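Local coordinates for mandelate racemase/muconate lactonizing protein (Thermobispora bispora, PDB 3VC5), which probably catalyses the magnesium-dependent dehydration of D-glucarate to 5-dehydro-4-deoxy-D-glucarate, as a member of the mandelate racemase/muconate lactonizing enzyme family, at residues A[30-35]-A[79-84]; A[104-109]-A[125-130]; A[298-303]-A[329-334]. All blocks are in the same frame, centred on the assembly; numbering follows the deposited sequence.

How the contacts relate
Starting from the N terminus, contact 1 pairs strand 25-36 with helix 74-85 and closes a loop of 43 residues that holds the rest of the three-stranded antiparallel sheet. Contact 2 comes next: after helix 95-106 the chain returns, across 15 residues, to pack helix 123-146 against it. The two touch, Ala82 and Ala83 packing on Val105; both lie in the alpha+beta capping domain of this family. Contact 3 lies in the C-terminal barrel and ties the ends of helices 296-302 and 318-330 together over 25 residues, its centre about 26 Å from that of contact 2. The three loops succeed one another without nesting or crossing.

Contact 1: residues A[30-35]-A[79-84]; sequences VTPVAF and QVRAAA
In the alpha+beta capping domain of the enolase superfamily, Val30 and Pro32 of the edge strand 25-36 meet Val80, Arg81 and Ala84 of helix 74-85. The two segments run nearly antiparallel, at 166°, with their axes 9.3 Å apart at the closest point. Val30 makes the largest single contribution and uses both methyls. Its CG1, anti to the backbone N (chi1 177°), meets Val80 CG1 at 4.0 Å and also the aliphatic CG of Arg81 at 3.9 Å. The other branch, CG2, presses on the CB of Ala84 at 3.5 Å, closer than usual for two carbons, a tight fit of strand against helix. Val80 and Ala84 lie one helical turn apart, and the backbone bond from Ala84 N to Val80 O spans that turn. Helix 74-85 packs here against strand 25-36, an outer strand of the three-stranded antiparallel sheet, and Val30 also touches Thr54 of strand 50-60.

Arg81 leaves the helix beside this patch. Its chain, extended from CG to NE, passes Val30 and brings the guanidinium to the ring of Pro32, where NH2 lies 3.7 Å from CG. The two side chains cross at about a right angle, and the proline carbon approaches the guanidinium plane obliquely. No hydrogen bond joins the segments. Pro32 also packs on Tyr413 of helix 403-415, and its carbonyl O accepts from His410 ND1 of the same helix. Val80 and Ala83 also touch Phe134 of helix 123-146.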
loop_
_atom_site.group_PDB
_atom_site.type_symbol
_atom_site.label_atom_id
_atom_site.label_comp_id
_atom_site.label_asym_id
_atom_site.label_seq_id
_atom_site.Cartn_x
_atom_site.Cartn_y
_atom_site.Cartn_z
ATOM N N VAL A 30 -25.301 14.824 2.631
ATOM C CA VAL A 30 -25.015 14.080 3.845
ATOM C C VAL A 30 -26.314 13.834 4.587
ATOM O O VAL A 30 -27.011 14.781 4.932
ATOM C CB VAL A 30 -24.025 14.859 4.761
ATOM C CG1 VAL A 30 -23.807 14.060 6.067
ATOM C CG2 VAL A 30 -22.699 15.118 4.035
ATOM N N THR A 31 -26.642 12.553 4.809
ATOM C CA THR A 31 -27.924 12.157 5.393
ATOM C C THR A 31 -27.781 11.186 6.559
ATOM O O THR A 31 -27.426 10.018 6.352
ATOM C CB THR A 31 -28.818 11.498 4.315
ATOM O OG1 THR A 31 -28.857 12.357 3.164
ATOM C CG2 THR A 31 -30.262 11.282 4.845
ATOM N N PRO A 32 -28.068 11.655 7.789
ATOM C CA PRO A 32 -28.013 10.695 8.895
ATOM C C PRO A 32 -29.241 9.795 8.838
ATOM O O PRO A 32 -30.339 10.250 8.470
ATOM C CB PRO A 32 -28.016 11.594 10.138
ATOM C CG PRO A 32 -28.807 12.858 9.687
ATOM C CD PRO A 32 -28.472 13.016 8.218
ATOM N N VAL A 33 -29.068 8.529 9.221
ATOM C CA VAL A 33 -30.162 7.537 9.173
ATOM C C VAL A 33 -30.130 6.727 10.456
ATOM O O VAL A 33 -29.075 6.646 11.145
ATOM C CB VAL A 33 -30.022 6.568 7.961
ATOM C CG1 VAL A 33 -30.196 7.319 6.636
ATOM C CG2 VAL A 33 -28.688 5.793 8.003
ATOM N N ALA A 34 -31.277 6.155 10.809
ATOM C CA ALA A 34 -31.335 5.216 11.940
ATOM C C ALA A 34 -32.125 4.015 11.500
ATOM O O ALA A 34 -33.078 4.145 10.699
ATOM C CB ALA A 34 -31.984 5.851 13.177
ATOM N N PHE A 35 -31.749 2.839 12.012
ATOM C CA PHE A 35 -32.483 1.617 11.657
ATOM C C PHE A 35 -32.504 0.675 12.867
ATOM O O PHE A 35 -31.742 0.873 13.817
ATOM C CB PHE A 35 -31.880 0.958 10.411
ATOM C CG PHE A 35 -30.376 0.840 10.469
ATOM C CD1 PHE A 35 -29.784 -0.274 11.092
ATOM C CD2 PHE A 35 -29.562 1.812 9.863
ATOM C CE1 PHE A 35 -28.356 -0.382 11.171
ATOM C CE2 PHE A 35 -28.177 1.713 9.914
ATOM C CZ PHE A 35 -27.572 0.610 10.560
ATOM N N GLN A 79 -18.590 16.506 11.803
ATOM C CA GLN A 79 -17.349 16.586 11.032
ATOM C C GLN A 79 -17.562 16.205 9.580
ATOM O O GLN A 79 -16.988 16.847 8.682
ATOM C CB GLN A 79 -16.236 15.724 11.650
ATOM C CG GLN A 79 -15.766 16.209 13.020
ATOM C CD GLN A 79 -15.335 17.683 13.081
ATOM O OE1 GLN A 79 -15.712 18.415 14.023
ATOM N NE2 GLN A 79 -14.535 18.128 12.103
ATOM N N VAL A 80 -18.407 15.200 9.326
ATOM C CA VAL A 80 -18.664 14.776 7.961
ATOM C C VAL A 80 -19.393 15.913 7.225
ATOM O O VAL A 80 -19.066 16.209 6.068
ATOM C CB VAL A 80 -19.460 13.460 7.933
ATOM C CG1 VAL A 80 -19.908 13.092 6.506
ATOM C CG2 VAL A 80 -18.628 12.302 8.523
ATOM N N ARG A 81 -20.363 16.556 7.876
ATOM C CA ARG A 81 -21.041 17.690 7.243
ATOM C C ARG A 81 -20.062 18.821 6.947
ATOM O O ARG A 81 -20.071 19.397 5.855
ATOM C CB ARG A 81 -22.163 18.215 8.130
ATOM C CG ARG A 81 -23.382 17.297 8.193
ATOM C CD ARG A 81 -24.484 18.003 8.986
ATOM N NE ARG A 81 -25.762 17.325 8.913
ATOM C CZ ARG A 81 -26.492 16.985 9.964
ATOM N NH1 ARG A 81 -26.090 17.279 11.201
ATOM N NH2 ARG A 81 -27.644 16.354 9.763
ATOM N N ALA A 82 -19.219 19.157 7.918
ATOM C CA ALA A 82 -18.266 20.249 7.712
ATOM C C ALA A 82 -17.294 19.944 6.556
ATOM O O ALA A 82 -17.025 20.802 5.695
ATOM C CB ALA A 82 -17.492 20.493 8.999
ATOM N N ALA A 83 -16.774 18.721 6.519
ATOM C CA ALA A 83 -15.885 18.329 5.431
ATOM C C ALA A 83 -16.618 18.326 4.081
ATOM O O ALA A 83 -16.089 18.819 3.067
ATOM C CB ALA A 83 -15.255 16.955 5.719
ATOM N N ALA A 84 -17.852 17.807 4.065
ATOM C CA ALA A 84 -18.612 17.721 2.836
ATOM C C ALA A 84 -18.768 19.097 2.202
ATOM O O ALA A 84 -18.651 19.238 0.987
ATOM C CB ALA A 84 -19.984 17.119 3.100
#

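Contact 2: residues A[104-109]-A[125-130]; sequences DVVGAN and KTVDRV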
loop_
_atom_site.group_PDB
_atom_site.type_symbol
_atom_site.label_atom_id
_atom_site.label_comp_id
_atom_site.label_asym_id
_atom_site.label_seq_id
_atom_site.Cartn_x
_atom_site.Cartn_y
_atom_site.Cartn_z
ATOM N N ASP A 104 -7.648 19.335 7.153
ATOM C CA ASP A 104 -7.824 20.754 7.490
ATOM C C ASP A 104 -9.131 21.007 8.251
ATOM O O ASP A 104 -9.189 21.801 9.201
ATOM C CB ASP A 104 -7.802 21.616 6.216
ATOM C CG ASP A 104 -6.451 21.695 5.574
ATOM O OD1 ASP A 104 -5.415 21.424 6.231
ATOM O OD2 ASP A 104 -6.426 22.107 4.383
ATOM N N VAL A 105 -10.206 20.363 7.819
ATOM C CA VAL A 105 -11.489 20.623 8.443
ATOM C C VAL A 105 -11.519 20.051 9.855
ATOM O O VAL A 105 -11.978 20.704 10.787
ATOM C CB VAL A 105 -12.661 20.054 7.600
ATOM C CG1 VAL A 105 -13.976 20.154 8.369
ATOM C CG2 VAL A 105 -12.769 20.794 6.276
ATOM N N VAL A 106 -11.029 18.829 10.008
ATOM C CA VAL A 106 -11.019 18.162 11.301
ATOM C C VAL A 106 -10.147 18.955 12.249
ATOM O O VAL A 106 -10.467 19.087 13.421
ATOM C CB VAL A 106 -10.488 16.713 11.165
ATOM C CG1 VAL A 106 -10.117 16.105 12.518
ATOM C CG2 VAL A 106 -11.523 15.842 10.449
ATOM N N GLY A 107 -9.047 19.487 11.722
ATOM C CA GLY A 107 -8.234 20.430 12.471
ATOM C C GLY A 107 -7.792 19.723 13.725
ATOM O O GLY A 107 -7.177 18.646 13.662
ATOM N N ALA A 108 -8.130 20.323 14.868
ATOM C CA ALA A 108 -7.700 19.832 16.167
ATOM C C ALA A 108 -8.678 18.849 16.825
ATOM O O ALA A 108 -8.422 18.281 17.913
ATOM C CB ALA A 108 -7.472 21.024 17.077
ATOM N N ASN A 109 -9.816 18.659 16.187
ATOM C CA ASN A 109 -10.853 17.836 16.772
ATOM C C ASN A 109 -10.347 16.381 16.825
ATOM O O ASN A 109 -9.698 15.905 15.871
ATOM C CB ASN A 109 -12.094 17.936 15.891
ATOM C CG ASN A 109 -12.840 19.234 16.077
ATOM O OD1 ASN A 109 -13.519 19.426 17.081
ATOM N ND2 ASN A 109 -12.737 20.129 15.093
ATOM N N LYS A 125 -6.853 8.682 13.220
ATOM C CA LYS A 125 -8.036 7.854 13.081
ATOM C C LYS A 125 -9.274 8.721 12.840
ATOM O O LYS A 125 -10.202 8.315 12.107
ATOM C CB LYS A 125 -8.211 6.964 14.336
ATOM C CG LYS A 125 -9.217 5.827 14.186
ATOM C CD LYS A 125 -9.230 4.986 15.461
ATOM C CE LYS A 125 -10.411 4.122 15.616
ATOM N NZ LYS A 125 -10.838 3.997 17.053
ATOM N N THR A 126 -9.329 9.899 13.464
ATOM C CA THR A 126 -10.478 10.796 13.272
ATOM C C THR A 126 -10.541 11.256 11.814
ATOM O O THR A 126 -11.604 11.179 11.150
ATOM C CB THR A 126 -10.383 12.009 14.208
ATOM O OG1 THR A 126 -10.473 11.533 15.555
ATOM C CG2 THR A 126 -11.537 12.994 13.944
ATOM N N VAL A 127 -9.395 11.676 11.294
ATOM C CA VAL A 127 -9.304 12.103 9.871
ATOM C C VAL A 127 -9.675 10.934 8.949
ATOM O O VAL A 127 -10.457 11.097 8.009
ATOM C CB VAL A 127 -7.905 12.601 9.540
ATOM C CG1 VAL A 127 -7.759 12.869 8.008
ATOM C CG2 VAL A 127 -7.610 13.862 10.347
ATOM N N ASP A 128 -9.160 9.735 9.256
ATOM C CA ASP A 128 -9.402 8.596 8.394
ATOM C C ASP A 128 -10.889 8.241 8.429
ATOM O O ASP A 128 -11.464 7.830 7.407
ATOM C CB ASP A 128 -8.611 7.382 8.890
ATOM C CG ASP A 128 -7.140 7.434 8.473
ATOM O OD1 ASP A 128 -6.777 8.304 7.626
ATOM O OD2 ASP A 128 -6.358 6.553 8.896
ATOM N N ARG A 129 -11.501 8.314 9.622
ATOM C CA ARG A 129 -12.940 8.038 9.742
ATOM C C ARG A 129 -13.781 9.013 8.901
ATOM O O ARG A 129 -14.745 8.614 8.200
ATOM C CB ARG A 129 -13.413 8.054 11.213
ATOM C CG ARG A 129 -12.937 6.856 12.018
ATOM C CD ARG A 129 -13.024 7.101 13.533
ATOM N NE ARG A 129 -14.160 7.935 13.889
ATOM C CZ ARG A 129 -15.215 7.542 14.590
ATOM N NH1 ARG A 129 -16.179 8.424 14.863
ATOM N NH2 ARG A 129 -15.298 6.290 15.047
ATOM N N VAL A 130 -13.403 10.289 8.921
ATOM C CA VAL A 130 -14.157 11.286 8.165
ATOM C C VAL A 130 -13.897 11.125 6.660
ATOM O O VAL A 130 -14.823 11.107 5.839
ATOM C CB VAL A 130 -13.871 12.702 8.655
ATOM C CG1 VAL A 130 -14.593 13.733 7.760
ATOM C CG2 VAL A 130 -14.327 12.818 10.129
#
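Val106, the last residue of helix 95-106, sets both methyls against helix 123-146. CG1 touches Thr126 CG2 at 3.7 Å and Val127 CG2 at 4.0 Å; the side chains of Thr126 and Val127 lie aslant to that of Val106. On its other branch CG2 reaches Val130 CG2 at 4.1 Å, the two side chains lying alongside each other, pointing opposite ways. Thr126 turns its methyl to this patch because CG2 stands anti to the backbone N, with OG1 (chi1 -64°) beside that N; the hydroxyl is bonded to Ser122 O and to Val111 N. The same methyl lies 3.9 Å from the carbonyl O of Asn109.

The contact belongs to the helical part of the capping domain, where helix 95-106 turns back toward helix 123-146. Gly107 ends the first helix with positive phi, and a type II' beta turn runs from Val106 to Asn109. Two donors hold the turn by one acceptor: Asn109 N and Asn109 ND2 reach Val106 O at 2.9 and 3.0 Å from opposite faces of its carbonyl plane. The ND2 bond is moderately bent, at 151°, and the oxygen lies close to the plane of the side-chain amide. Further out, Val127 packs on Tyr99, Val102 and Ala103 one or two turns back along helix 95-106, Val130 rests on Val102 and on His76 of helix 74-85, and Asn109 touches Gln79.

Contact 3: residues A[298-303]-A[329-334]; sequences AAVERR and ATFGIE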
loop_
_atom_site.group_PDB
_atom_site.type_symbol
_atom_site.label_atom_id
_atom_site.label_comp_id
_atom_site.label_asym_id
_atom_site.label_seq_id
_atom_site.Cartn_x
_atom_site.Cartn_y
_atom_site.Cartn_z
ATOM N N ALA A 298 4.789 -0.617 17.113
ATOM C CA ALA A 298 4.716 -1.308 18.409
ATOM C C ALA A 298 4.176 -2.712 18.295
ATOM O O ALA A 298 4.631 -3.614 19.030
ATOM C CB ALA A 298 3.929 -0.493 19.446
ATOM N N ALA A 299 3.175 -2.910 17.436
ATOM C CA ALA A 299 2.616 -4.264 17.232
ATOM C C ALA A 299 3.624 -5.231 16.609
ATOM O O ALA A 299 3.677 -6.415 16.961
ATOM C CB ALA A 299 1.313 -4.229 16.401
ATOM N N VAL A 300 4.410 -4.751 15.666
ATOM C CA VAL A 300 5.403 -5.609 15.051
ATOM C C VAL A 300 6.474 -6.005 16.088
ATOM O O VAL A 300 6.964 -7.132 16.111
ATOM C CB VAL A 300 6.000 -4.922 13.791
ATOM C CG1 VAL A 300 7.365 -5.556 13.397
ATOM C CG2 VAL A 300 4.961 -4.958 12.636
ATOM N N GLU A 301 6.826 -5.074 16.962
ATOM C CA GLU A 301 7.841 -5.335 17.969
ATOM C C GLU A 301 7.359 -6.312 19.035
ATOM O O GLU A 301 8.068 -7.269 19.342
ATOM C CB GLU A 301 8.217 -4.026 18.625
ATOM C CG GLU A 301 9.419 -4.033 19.466
ATOM C CD GLU A 301 9.756 -2.603 19.803
ATOM O OE1 GLU A 301 10.791 -2.094 19.317
ATOM O OE2 GLU A 301 8.929 -1.973 20.494
ATOM N N ARG A 302 6.153 -6.107 19.574
ATOM C CA ARG A 302 5.670 -6.962 20.687
ATOM C C ARG A 302 4.910 -8.211 20.248
ATOM O O ARG A 302 4.785 -9.194 21.013
ATOM C CB ARG A 302 4.747 -6.163 21.608
ATOM C CG ARG A 302 5.406 -5.029 22.379
ATOM C CD ARG A 302 6.482 -5.521 23.367
ATOM N NE ARG A 302 6.013 -6.579 24.284
ATOM C CZ ARG A 302 5.288 -6.376 25.388
ATOM N NH1 ARG A 302 4.911 -5.142 25.743
ATOM N NH2 ARG A 302 4.940 -7.421 26.163
ATOM N N ARG A 303 4.374 -8.169 19.038
ATOM C CA ARG A 303 3.558 -9.266 18.500
ATOM C C ARG A 303 2.341 -9.598 19.382
ATOM O O ARG A 303 2.175 -10.726 19.849
ATOM C CB ARG A 303 4.421 -10.500 18.208
ATOM C CG ARG A 303 5.495 -10.248 17.134
ATOM C CD ARG A 303 4.886 -10.330 15.720
ATOM N NE ARG A 303 5.741 -9.811 14.640
ATOM C CZ ARG A 303 5.467 -9.990 13.345
ATOM N NH1 ARG A 303 4.386 -10.690 13.001
ATOM N NH2 ARG A 303 6.263 -9.491 12.393
ATOM N N ALA A 329 0.821 -8.348 5.477
ATOM C CA ALA A 329 1.318 -9.561 4.828
ATOM C C ALA A 329 2.846 -9.633 4.891
ATOM O O ALA A 329 3.415 -10.702 5.157
ATOM C CB ALA A 329 0.821 -9.654 3.375
ATOM N N THR A 330 3.496 -8.501 4.638
ATOM C CA THR A 330 4.968 -8.391 4.694
ATOM C C THR A 330 5.529 -8.852 6.041
ATOM O O THR A 330 6.573 -9.515 6.101
ATOM C CB THR A 330 5.438 -6.940 4.358
ATOM O OG1 THR A 330 4.965 -6.576 3.052
ATOM C CG2 THR A 330 6.984 -6.818 4.416
ATOM N N PHE A 331 4.828 -8.509 7.114
ATOM C CA PHE A 331 5.271 -8.839 8.466
ATOM C C PHE A 331 4.669 -10.108 9.005
ATOM O O PHE A 331 4.874 -10.442 10.163
ATOM C CB PHE A 331 5.021 -7.652 9.410
ATOM C CG PHE A 331 5.927 -6.493 9.150
ATOM C CD1 PHE A 331 7.135 -6.360 9.832
ATOM C CD2 PHE A 331 5.605 -5.542 8.194
ATOM C CE1 PHE A 331 7.973 -5.289 9.582
ATOM C CE2 PHE A 331 6.442 -4.472 7.944
ATOM C CZ PHE A 331 7.641 -4.341 8.629
ATOM N N GLY A 332 3.943 -10.834 8.158
ATOM C CA GLY A 332 3.368 -12.125 8.566
ATOM C C GLY A 332 2.087 -12.010 9.382
ATOM O O GLY A 332 1.658 -12.983 10.019
ATOM N N ILE A 333 1.470 -10.833 9.385
ATOM C CA ILE A 333 0.209 -10.644 10.092
ATOM C C ILE A 333 -0.890 -10.871 9.070
ATOM O O ILE A 333 -0.916 -10.222 8.028
ATOM C CB ILE A 333 0.097 -9.213 10.670
ATOM C CG1 ILE A 333 1.175 -9.017 11.752
ATOM C CG2 ILE A 333 -1.310 -8.936 11.237
ATOM C CD1 ILE A 333 1.390 -7.597 12.175
ATOM N N GLU A 334 -1.758 -11.821 9.340
ATOM C CA GLU A 334 -2.854 -12.111 8.390
ATOM C C GLU A 334 -4.015 -11.142 8.568
ATOM O O GLU A 334 -4.075 -10.443 9.568
ATOM C CB GLU A 334 -3.293 -13.558 8.518
ATOM C CG GLU A 334 -2.198 -14.476 8.082
ATOM C CD GLU A 334 -2.459 -15.896 8.435
ATOM O OE1 GLU A 334 -3.590 -16.218 8.879
ATOM O OE2 GLU A 334 -1.519 -16.694 8.257
#
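A Schellman motif closes helix 318-330 of the C-terminal barrel, with Gly332 at positive phi as its C-prime residue, and Arg303 bonds to the carbonyl of Phe331 just before it. Arg303 itself follows the end of helix 296-302, also with positive phi. Its chain bends at chi2 (-80°) to bring the guanidinium end-on to Phe331 O, which both terminal nitrogens grip. NH2, at 2.8 Å, lies in the carbonyl plane on a lone pair; NH1, at 2.9 Å, is tilted from it. The oxygen sits in the guanidinium plane, and NE adds a weak bond to Val300 O. With an alanine here in place of Arg303, the Phe331 carbonyl would probably lose both guanidinium donors, leaving the two helix ends joined mainly by apolar packing.

That packing centres on Val300, whose CG2 lies over one face of the Phe331 ring in a CH-pi contact, 4.2 Å from the centroid. The ring also stacks on Phe331 of the second subunit, placing the contact at the dimer interface. Arg303 NH1 also lies 3.8 Å from Ile333 CG1, and Val300 CG1 touches Phe331 CD1 at 3.7 Å.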